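Regulatory Subunit of Protein Kinase A (cAMP-dependent) from Euglena gracilis (PDB 6RSX) binds cyclic AMP through two tandem cyclic nucleotide-binding domains and probably, as in related kinases, holds the catalytic subunit in check until the nucleotide arrives. Local coordinates at residues 35-38 / 39-42; 41-44 / 45-48; 147-150 / 151-155; 178-181 / 182-186; 268-271 / 272-276. All blocks are in the same frame, centred on the assembly; numbering follows the deposited sequence.

Contact 1: 35-38 / 39-42; sequences IEKC and LRGN
Ile35 and Leu39 meet because Ile35 turns CG2 anti to its backbone N (chi1 -68°, measured to CG1), while Leu39 sets CG anti to its own carbonyl carbon and beside its N (chi1 -59°). The two chains therefore lie alongside each other one helical turn apart and point the same way. The methyl CG2 of Ile35 rests 3.5 Å from CD1 of Leu39, and CG of Leu39 stands 3.2 Å from the carbonyl O of Ile35. That same carbonyl accepts from Leu39 N at 2.8 Å, nearly end-on to its C=O (C=O...N 167°), so one residue both bonds to and covers the oxygen. Val56 and Val83 pack against Leu39, and Trp137 lies against Ile35 and Cys38.

On the outer flank the grip slackens. The bond from Arg40 N to Glu36 O is weak, at 3.0 Å but strongly bent, as Arg40 is the first residue to leave helical angles. Its side chain bends at chi3 and runs back past Lys37, with NH2 4.4 Å from CG of Lys37. The guanidinium does not close on Glu36: NH2 of Arg40 stays 5.2 Å from OE1 of Glu36, so any attraction between them is probably diffuse.

Asn42 N then returns to Leu39 O at 3.0 Å, with Gly41 at positive phi inside the turn. Helix 29-39 thus ends in a type II beta turn that delivers the chain to helix 43-46, consistent with the N3A motif that opens cyclic nucleotide-binding domains of PKA regulatory subunits.

Contact 2: 41-44 / 45-48; sequences GNIL and FRSL
Arg46 folds back along Ile43 to reach Gly41, and its side chain can be followed outward. CB lies 3.7 Å from the carbonyl O of Asn42, the oxygen that also receives Arg46 N at 3.1 Å. CG sits anti to the backbone N, and CD passes 4.0 Å from the methyl CD1 of Ile43, which lies across the arginine chain. A bend at chi3 (-59°) then swings the guanidinium toward the start of the turn. NH1 remains near the same methyl of Ile43, while NH2 comes within 3.1 Å of CA of Gly41, which lies at the guanidinium edge close to its plane. The two terminal nitrogens find their charge partners in the second domain: NH1 forms a salt bridge with Asp262 and NH2 one with Glu264.

At the buried flank Asn42 does the capping. Its OD1 takes a weak bond from Leu44 N at 3.0 Å and another weak one from Phe45 N at 3.5 Å, and it also lies 3.3 Å from CD1 of Phe45, at the ring edge and near its plane. Amide and ring planes stand 66° apart. ND2 is held by Gly110 and Ser112, which fixes the rotation of the amide.

A side-chain N-cap of this kind starts the short helix 43-46, which probably takes the place of the 3-10 loop in the N3A motif of cyclic nucleotide-binding domains.

Contact 3: 147-150 / 151-155; sequences ILLT and QTMRK
Leu149 and Met153 form the tight flank of this helix start: they lie side by side and point the same way, and Met153 bends at chi3 so that CE presses to 3.3 Å from CD2 of Leu149, closer than an ordinary methyl contact. Next to them the buried hydroxyl of Thr152 gives its proton to Leu148 O at 2.7 Å. The backbone N of Thr152 reaches the same oxygen at 3.2 Å from the opposite face of the carbonyl plane, so two donors grip Leu148 O. Leu44 and Met119 cover Thr152.

Gln151 curls backward rather than outward. Its CG stands between the backbone N and the carbonyl carbon (chi1 78°), and a bend at chi2 (-91°) carries the amide to Ile147, the last residue of helix 141-147. NE2 donates to Ile147 O at 2.9 Å (N-H...O 154°), in the carbonyl plane and almost within the plane of its own amide. With a serine in place of Gln151, Ile147 O would probably lose this donor, and helix 149-165 its side-chain tie to the preceding helix end.

The solvent side is slacker. Arg154 lays one face of its guanidinium over Thr150 O, and its CB is 3.5 Å from that oxygen. The side chain of Thr150 has two conformations, so its approach to the arginine is doubtful.

The break between helices 141-147 and 149-165 is consistent with the B/C helix junction of the first cyclic nucleotide-binding domain. Its chemistry implies a join secured partly by side chains: Leu148 O is held by the hydroxyl and N of Thr152, Ile147 O by the Gln151 amide.

Contact 4: 178-181 / 182-186; sequences MTMA and DALQP
Met180 and Leu184 cross at a slant, one turn apart where helix 174-183 ends. Met180 leaves with CG anti to its backbone N and then curls, with bends at both chi2 (61°) and chi3 (65°). The bent chain offers CG to CD1 of Leu184 at 3.9 Å, while SD faces the branch, 4.1 Å from CG of Leu184. The leucine also leans over the backbone, its CG 3.3 Å from Met180 O. That carbonyl accepts from Leu184 N at 3.0 Å and, weakly, from Ala183 N. Leu261 borders both side chains, and Phe169 and Met273 border the methionine.

Asp182 turns to another side. Its OD1 lies 3.4 Å from Met178 O, two acceptors side by side, and the backbone N of Asp182 bonds to that same carbonyl oxygen at 3.0 Å. Arg156 forms a salt bridge to OD2 and probably helps stabilise the buried charge.

Here helix 174-183, which probably corresponds to the A helix leading into the beta barrel of a cyclic nucleotide-binding domain, hands over to strand 185-189 of the second domain. Leu184 is the first residue to leave helical angles, and Gln185 pairs by backbone bonds with Ser260 of strand 256-262.

Gln185 folds its amide back over the helix end: NE2 donates to Ala183 O at 2.9 Å, fairly straight at nitrogen (N-H...O 157°) but from above the carbonyl plane. Just at and past the helix end, the carbonyls of Ala181 and, probably, Leu184 accept from Lys155 NZ.

Contact 5: 268-271 / 272-276; sequences ALLG and PMEEI
Leu270 meets Glu274 at the junction between helices 263-269 and 274-280, consistent with the hinge between the B and C helices of a cyclic nucleotide-binding domain. Leu270 directs CG anti to its backbone N (chi1 178°) and lies across the base of the glutamate. Its CG is 4.1 Å from CB of Glu274, and CD1 lies at a similar distance from CA of that residue, so apolar carbon meets the aliphatic part of the acid. Shortening this leucine to an alanine is likely to uncover CB of Glu274 and leave that side chain freer to turn.

Met273 bends at chi3 and brings CE 3.5 Å from Leu269 O. Its backbone N bonds to Leu270 O at 2.8 Å, from above the carbonyl plane (40° out of it). Helix 274-280 of this domain follows a turn through Gly271 and Pro272, closed by this bond, where the proline supplies no N-H for the helical pattern.

Glu274 N reaches Gly271 O in a weak bond of 3.4 Å. A water sits beside it, donating to Gly271 O at 2.8 Å and weakly to OE1 of Glu274 at 3.4 Å, a loose link between the acid and the turn. Toward helix 174-183 and the loop before it, Met273 packs against Met180 and Phe169, and Pro272 against Glu176 and Leu172.

Contact 4 is buried near the chain's centre and touches contacts 2, 3 and 5; contacts 1, 2 and 3 are partly buried, and contact 5 lies at the surface. Contacts 1 and 2 share Gly41 and Asn42, and Leu39 CD1 packs 3.6 Å from Phe45 CD2. Contact 3 joins contact 2 through Leu48 and Leu148. Chemistry follows burial: the buried helix end of contact 4 keeps a carboxylate with a charge partner, the partly buried contacts pair an apolar flank with polar groups on their outer side, and contact 5 has a proline-containing turn with a loosely held water. Contacts 1 and 5 lie on opposite sides of the chain's centre.

Contact 1: 35-38 / 39-42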
# COMPACT_ATOMS: atom_id res chain seq x y z
N ILE A 35 12.19 -14.47 -8.39
CA ILE A 35 11.28 -13.36 -8.59
C ILE A 35 10.23 -13.32 -7.49
O ILE A 35 9.93 -12.26 -6.92
CB ILE A 35 10.66 -13.44 -10.00
CG1 ILE A 35 11.74 -13.18 -11.03
CG2 ILE A 35 9.51 -12.45 -10.13
CD1 ILE A 35 11.33 -13.58 -12.46
N GLU A 36 9.66 -14.49 -7.15
CA GLU A 36 8.66 -14.55 -6.09
C GLU A 36 9.20 -13.96 -4.79
O GLU A 36 8.48 -13.24 -4.09
CB GLU A 36 8.21 -15.99 -5.86
CG GLU A 36 7.43 -16.60 -6.99
CD GLU A 36 7.06 -18.05 -6.72
OE1 GLU A 36 7.31 -18.54 -5.60
OE2 GLU A 36 6.50 -18.70 -7.63
N LYS A 37 10.46 -14.26 -4.46
CA LYS A 37 11.04 -13.74 -3.21
C LYS A 37 11.05 -12.22 -3.22
O LYS A 37 10.73 -11.56 -2.22
CB LYS A 37 12.46 -14.27 -3.03
CG LYS A 37 12.59 -15.50 -2.15
CD LYS A 37 13.86 -16.30 -2.52
CE LYS A 37 15.12 -15.47 -2.35
NZ LYS A 37 15.47 -15.14 -0.93
N CYS A 38 11.44 -11.66 -4.36
CA CYS A 38 11.49 -10.22 -4.53
C CYS A 38 10.08 -9.61 -4.48
O CYS A 38 9.86 -8.60 -3.81
CB CYS A 38 12.23 -9.92 -5.84
SG CYS A 38 12.28 -8.21 -6.32
N LEU A 39 9.10 -10.23 -5.15
CA LEU A 39 7.76 -9.66 -5.27
C LEU A 39 6.88 -9.87 -4.05
O LEU A 39 5.80 -9.28 -3.96
CB LEU A 39 7.04 -10.25 -6.49
CG LEU A 39 7.74 -10.05 -7.84
CD1 LEU A 39 6.82 -10.51 -8.93
CD2 LEU A 39 8.17 -8.59 -8.11
N ARG A 40 7.33 -10.68 -3.09
CA ARG A 40 6.54 -10.89 -1.90
C ARG A 40 6.32 -9.53 -1.23
O ARG A 40 7.24 -8.71 -1.12
CB ARG A 40 7.24 -11.88 -0.97
CG ARG A 40 6.40 -12.40 0.19
CD ARG A 40 7.11 -13.59 0.83
NE ARG A 40 7.52 -14.57 -0.18
CZ ARG A 40 8.17 -15.71 0.07
NH1 ARG A 40 8.50 -16.03 1.32
NH2 ARG A 40 8.50 -16.53 -0.93
N GLY A 41 5.09 -9.27 -0.85
CA GLY A 41 4.80 -8.03 -0.17
C GLY A 41 4.61 -6.82 -1.05
O GLY A 41 4.14 -5.79 -0.56
N ASN A 42 4.96 -6.88 -2.35
CA ASN A 42 4.61 -5.76 -3.22
C ASN A 42 3.13 -5.87 -3.59
O ASN A 42 2.72 -6.85 -4.20
CB ASN A 42 5.50 -5.74 -4.47
CG ASN A 42 5.19 -4.57 -5.37
OD1 ASN A 42 4.15 -4.58 -6.02
ND2 ASN A 42 6.09 -3.57 -5.43

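Contact 2: 41-44 / 45-48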
# COMPACT_ATOMS: atom_id res chain seq x y z
N GLY A 41 5.09 -9.27 -0.85
CA GLY A 41 4.80 -8.03 -0.17
C GLY A 41 4.61 -6.82 -1.05
O GLY A 41 4.14 -5.79 -0.56
N ASN A 42 4.96 -6.88 -2.35
CA ASN A 42 4.61 -5.76 -3.22
C ASN A 42 3.13 -5.87 -3.59
O ASN A 42 2.72 -6.85 -4.20
CB ASN A 42 5.50 -5.74 -4.47
CG ASN A 42 5.19 -4.57 -5.37
OD1 ASN A 42 4.15 -4.58 -6.02
ND2 ASN A 42 6.09 -3.57 -5.43
N ILE A 43 2.34 -4.83 -3.30
CA ILE A 43 0.90 -5.04 -3.42
C ILE A 43 0.46 -5.11 -4.88
O ILE A 43 -0.51 -5.80 -5.19
CB ILE A 43 0.09 -3.98 -2.66
CG1 ILE A 43 -1.38 -4.40 -2.60
CG2 ILE A 43 0.19 -2.64 -3.30
CD1 ILE A 43 -1.64 -5.68 -1.77
N LEU A 44 1.18 -4.45 -5.79
CA LEU A 44 0.75 -4.48 -7.19
C LEU A 44 0.79 -5.89 -7.76
O LEU A 44 -0.06 -6.25 -8.58
CB LEU A 44 1.59 -3.55 -8.05
CG LEU A 44 1.41 -2.09 -7.69
CD1 LEU A 44 2.37 -1.24 -8.49
CD2 LEU A 44 -0.04 -1.64 -7.94
N PHE A 45 1.75 -6.70 -7.33
CA PHE A 45 1.84 -8.06 -7.85
C PHE A 45 1.02 -9.05 -7.05
O PHE A 45 0.56 -10.04 -7.61
CB PHE A 45 3.31 -8.51 -7.91
CG PHE A 45 4.12 -7.78 -8.92
CD1 PHE A 45 4.77 -6.59 -8.61
CD2 PHE A 45 4.24 -8.28 -10.22
CE1 PHE A 45 5.52 -5.91 -9.55
CE2 PHE A 45 5.01 -7.61 -11.16
CZ PHE A 45 5.63 -6.42 -10.84
N ARG A 46 0.81 -8.79 -5.75
CA ARG A 46 -0.02 -9.69 -4.95
C ARG A 46 -1.40 -9.86 -5.55
O ARG A 46 -2.01 -10.92 -5.39
CB ARG A 46 -0.14 -9.16 -3.52
CG ARG A 46 -0.84 -10.14 -2.57
CD ARG A 46 -0.90 -9.61 -1.16
NE ARG A 46 0.44 -9.36 -0.64
CZ ARG A 46 0.69 -8.59 0.41
NH1 ARG A 46 -0.32 -7.99 1.04
NH2 ARG A 46 1.93 -8.41 0.82
N SER A 47 -1.92 -8.84 -6.23
CA SER A 47 -3.28 -8.90 -6.75
C SER A 47 -3.40 -9.81 -7.98
O SER A 47 -4.44 -10.47 -8.16
CB SER A 47 -3.75 -7.49 -7.09
OG SER A 47 -2.65 -6.68 -7.47
N LEU A 48 -2.37 -9.86 -8.82
CA LEU A 48 -2.43 -10.63 -10.05
C LEU A 48 -2.86 -12.06 -9.78
O LEU A 48 -2.41 -12.69 -8.82
CB LEU A 48 -1.06 -10.65 -10.73
CG LEU A 48 -0.48 -9.28 -11.04
CD1 LEU A 48 0.95 -9.46 -11.44
CD2 LEU A 48 -1.29 -8.61 -12.16

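Contact 3: 147-150 / 151-155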
# COMPACT_ATOMS: atom_id res chain seq x y z
N ILE A 147 -0.73 -6.81 -18.29
CA ILE A 147 -1.10 -7.45 -17.03
C ILE A 147 -1.35 -6.50 -15.86
O ILE A 147 -2.05 -6.90 -14.91
CB ILE A 147 -0.07 -8.51 -16.62
CG1 ILE A 147 1.22 -7.83 -16.20
CG2 ILE A 147 0.18 -9.50 -17.76
CD1 ILE A 147 2.19 -8.80 -15.60
N LEU A 148 -0.83 -5.28 -15.86
CA LEU A 148 -0.98 -4.41 -14.70
C LEU A 148 -1.76 -3.12 -14.97
O LEU A 148 -2.34 -2.58 -14.03
CB LEU A 148 0.40 -4.04 -14.12
CG LEU A 148 1.06 -5.09 -13.23
CD1 LEU A 148 2.52 -4.71 -12.95
CD2 LEU A 148 0.26 -5.21 -11.93
N LEU A 149 -1.80 -2.62 -16.21
CA LEU A 149 -2.24 -1.25 -16.43
C LEU A 149 -3.71 -1.06 -16.06
O LEU A 149 -4.06 -0.11 -15.33
CB LEU A 149 -1.97 -0.82 -17.89
CG LEU A 149 -2.34 0.63 -18.21
CD1 LEU A 149 -1.54 1.17 -19.40
CD2 LEU A 149 -3.82 0.68 -18.50
N THR A 150 -4.59 -1.95 -16.53
CA THR A 150 -6.03 -1.72 -16.42
C THR A 150 -6.48 -1.70 -14.97
O THR A 150 -7.09 -0.73 -14.50
CB THR A 150 -6.80 -2.80 -17.19
OG1 THR A 150 -6.43 -2.75 -18.57
CG2 THR A 150 -8.29 -2.55 -17.06
N GLN A 151 -6.20 -2.77 -14.23
CA GLN A 151 -6.70 -2.84 -12.87
C GLN A 151 -6.00 -1.85 -11.95
O GLN A 151 -6.60 -1.39 -10.97
CB GLN A 151 -6.62 -4.27 -12.33
CG GLN A 151 -5.29 -4.75 -11.86
CD GLN A 151 -4.47 -5.42 -12.96
OE1 GLN A 151 -4.69 -5.20 -14.15
NE2 GLN A 151 -3.52 -6.25 -12.55
N THR A 152 -4.74 -1.49 -12.24
CA THR A 152 -4.07 -0.51 -11.38
C THR A 152 -4.70 0.87 -11.56
O THR A 152 -4.99 1.57 -10.57
CB THR A 152 -2.57 -0.45 -11.65
OG1 THR A 152 -2.02 -1.75 -11.50
CG2 THR A 152 -1.85 0.52 -10.67
N MET A 153 -4.92 1.28 -12.82
CA MET A 153 -5.55 2.57 -13.09
C MET A 153 -6.95 2.62 -12.49
O MET A 153 -7.33 3.62 -11.86
CB MET A 153 -5.59 2.82 -14.60
CG MET A 153 -5.82 4.28 -14.90
SD MET A 153 -5.90 4.48 -16.69
CE MET A 153 -4.42 3.60 -17.10
N ARG A 154 -7.73 1.55 -12.65
CA ARG A 154 -9.10 1.56 -12.14
C ARG A 154 -9.15 1.74 -10.63
O ARG A 154 -9.92 2.55 -10.11
CB ARG A 154 -9.80 0.26 -12.55
CG ARG A 154 -11.19 0.15 -11.95
CD ARG A 154 -12.01 -0.89 -12.67
NE ARG A 154 -11.40 -2.21 -12.59
CZ ARG A 154 -10.98 -2.89 -13.65
NH1 ARG A 154 -11.13 -2.39 -14.87
NH2 ARG A 154 -10.43 -4.09 -13.48
N LYS A 155 -8.34 0.96 -9.90
CA LYS A 155 -8.35 1.01 -8.44
C LYS A 155 -7.98 2.40 -7.94
O LYS A 155 -8.61 2.93 -7.00
CB LYS A 155 -7.38 -0.05 -7.91
CG LYS A 155 -7.29 -0.13 -6.36
CD LYS A 155 -8.13 -1.25 -5.83
CE LYS A 155 -8.05 -1.31 -4.29
NZ LYS A 155 -6.78 -1.94 -3.77

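Contact 4: 178-181 / 182-186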
# COMPACT_ATOMS: atom_id res chain seq x y z
N MET A 178 -2.14 7.59 -4.16
CA MET A 178 -2.18 6.52 -5.14
C MET A 178 -1.71 5.20 -4.54
O MET A 178 -2.31 4.15 -4.79
CB MET A 178 -1.30 6.88 -6.35
CG MET A 178 -1.56 8.27 -6.86
SD MET A 178 -0.77 8.48 -8.48
CE MET A 178 -1.82 7.55 -9.60
N THR A 179 -0.62 5.23 -3.77
CA THR A 179 -0.11 3.98 -3.22
C THR A 179 -1.02 3.47 -2.12
O THR A 179 -1.15 2.26 -1.92
CB THR A 179 1.32 4.17 -2.72
OG1 THR A 179 1.34 5.25 -1.80
CG2 THR A 179 2.25 4.55 -3.85
N MET A 180 -1.71 4.39 -1.45
CA MET A 180 -2.71 3.98 -0.46
C MET A 180 -3.86 3.28 -1.15
O MET A 180 -4.29 2.20 -0.73
CB MET A 180 -3.18 5.19 0.35
CG MET A 180 -4.24 4.83 1.44
SD MET A 180 -3.62 3.68 2.68
CE MET A 180 -2.35 4.63 3.46
N ALA A 181 -4.33 3.84 -2.28
CA ALA A 181 -5.36 3.16 -3.04
C ALA A 181 -4.92 1.77 -3.47
O ALA A 181 -5.72 0.84 -3.42
CB ALA A 181 -5.75 4.00 -4.26
N ASP A 182 -3.67 1.62 -3.96
CA ASP A 182 -3.21 0.28 -4.34
C ASP A 182 -3.38 -0.71 -3.19
O ASP A 182 -3.77 -1.87 -3.41
CB ASP A 182 -1.72 0.31 -4.72
CG ASP A 182 -1.42 1.15 -5.97
OD1 ASP A 182 -2.34 1.42 -6.77
OD2 ASP A 182 -0.23 1.53 -6.14
N ALA A 183 -3.04 -0.27 -1.99
CA ALA A 183 -2.92 -1.15 -0.83
C ALA A 183 -4.27 -1.48 -0.18
O ALA A 183 -4.43 -2.58 0.36
CB ALA A 183 -2.00 -0.52 0.22
N LEU A 184 -5.25 -0.58 -0.26
CA LEU A 184 -6.52 -0.81 0.44
C LEU A 184 -7.29 -2.00 -0.14
O LEU A 184 -7.39 -2.19 -1.35
CB LEU A 184 -7.37 0.46 0.39
CG LEU A 184 -6.84 1.63 1.23
CD1 LEU A 184 -7.58 2.89 0.85
CD2 LEU A 184 -7.01 1.31 2.75
N GLN A 185 -7.85 -2.83 0.75
CA GLN A 185 -8.61 -4.01 0.35
C GLN A 185 -10.07 -3.84 0.74
O GLN A 185 -10.36 -3.61 1.93
CB GLN A 185 -8.02 -5.25 1.02
CG GLN A 185 -6.53 -5.41 0.80
CD GLN A 185 -6.22 -5.66 -0.65
OE1 GLN A 185 -6.87 -6.49 -1.30
NE2 GLN A 185 -5.23 -4.95 -1.19
N PRO A 186 -11.03 -3.98 -0.19
CA PRO A 186 -12.44 -3.86 0.19
C PRO A 186 -12.89 -5.04 1.04
O PRO A 186 -12.48 -6.18 0.80
CB PRO A 186 -13.17 -3.83 -1.15
CG PRO A 186 -12.24 -4.59 -2.07
CD PRO A 186 -10.86 -4.19 -1.64

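Contact 5: 268-271 / 272-276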
# COMPACT_ATOMS: atom_id res chain seq x y z
N ALA A 268 4.09 -0.20 6.57
CA ALA A 268 4.78 0.47 5.46
C ALA A 268 4.22 1.87 5.22
O ALA A 268 4.98 2.80 4.91
CB ALA A 268 4.68 -0.38 4.19
N LEU A 269 2.91 2.05 5.33
CA LEU A 269 2.27 3.31 4.96
C LEU A 269 1.91 4.19 6.16
O LEU A 269 1.21 5.20 6.01
CB LEU A 269 1.03 3.01 4.10
CG LEU A 269 1.32 2.21 2.80
CD1 LEU A 269 0.07 1.88 2.00
CD2 LEU A 269 2.31 2.94 1.90
N LEU A 270 2.41 3.87 7.35
CA LEU A 270 1.97 4.54 8.57
C LEU A 270 2.44 6.00 8.65
O LEU A 270 1.72 6.84 9.21
CB LEU A 270 2.46 3.76 9.78
CG LEU A 270 2.14 4.33 11.16
CD1 LEU A 270 0.63 4.53 11.37
CD2 LEU A 270 2.72 3.40 12.20
N GLY A 271 3.62 6.32 8.12
CA GLY A 271 4.21 7.64 8.23
C GLY A 271 3.25 8.82 8.20
O GLY A 271 3.11 9.55 9.19
N PRO A 272 2.61 9.07 7.05
CA PRO A 272 1.71 10.23 6.96
C PRO A 272 0.43 10.12 7.79
O PRO A 272 -0.34 11.08 7.82
CB PRO A 272 1.40 10.32 5.46
CG PRO A 272 1.75 8.98 4.91
CD PRO A 272 2.89 8.48 5.73
N MET A 273 0.17 8.99 8.45
CA MET A 273 -1.04 8.84 9.24
C MET A 273 -0.79 8.92 10.74
O MET A 273 -1.75 9.07 11.51
CB MET A 273 -1.74 7.50 8.95
CG MET A 273 -2.37 7.37 7.56
SD MET A 273 -3.20 5.77 7.34
CE MET A 273 -1.86 4.63 7.67
N GLU A 274 0.46 8.79 11.17
CA GLU A 274 0.71 8.45 12.57
C GLU A 274 0.26 9.56 13.52
O GLU A 274 -0.28 9.27 14.60
CB GLU A 274 2.18 8.14 12.79
CG GLU A 274 2.44 7.45 14.11
CD GLU A 274 3.90 7.16 14.35
OE1 GLU A 274 4.75 7.97 13.91
OE2 GLU A 274 4.20 6.12 14.98
N GLU A 275 0.48 10.82 13.17
CA GLU A 275 0.07 11.90 14.07
C GLU A 275 -1.44 11.93 14.23
O GLU A 275 -1.95 12.13 15.33
CB GLU A 275 0.58 13.24 13.56
CG GLU A 275 2.03 13.49 13.86
CD GLU A 275 2.37 14.96 13.86
OE1 GLU A 275 1.43 15.79 13.94
OE2 GLU A 275 3.58 15.30 13.79
N ILE A 276 -2.18 11.77 13.13
CA ILE A 276 -3.64 11.73 13.23
C ILE A 276 -4.07 10.56 14.10
O ILE A 276 -4.95 10.70 14.96
CB ILE A 276 -4.28 11.68 11.83
CG1 ILE A 276 -4.17 13.05 11.15
CG2 ILE A 276 -5.73 11.20 11.94
CD1 ILE A 276 -4.64 13.09 9.70
O HOH W 1 5.20 9.80 11.04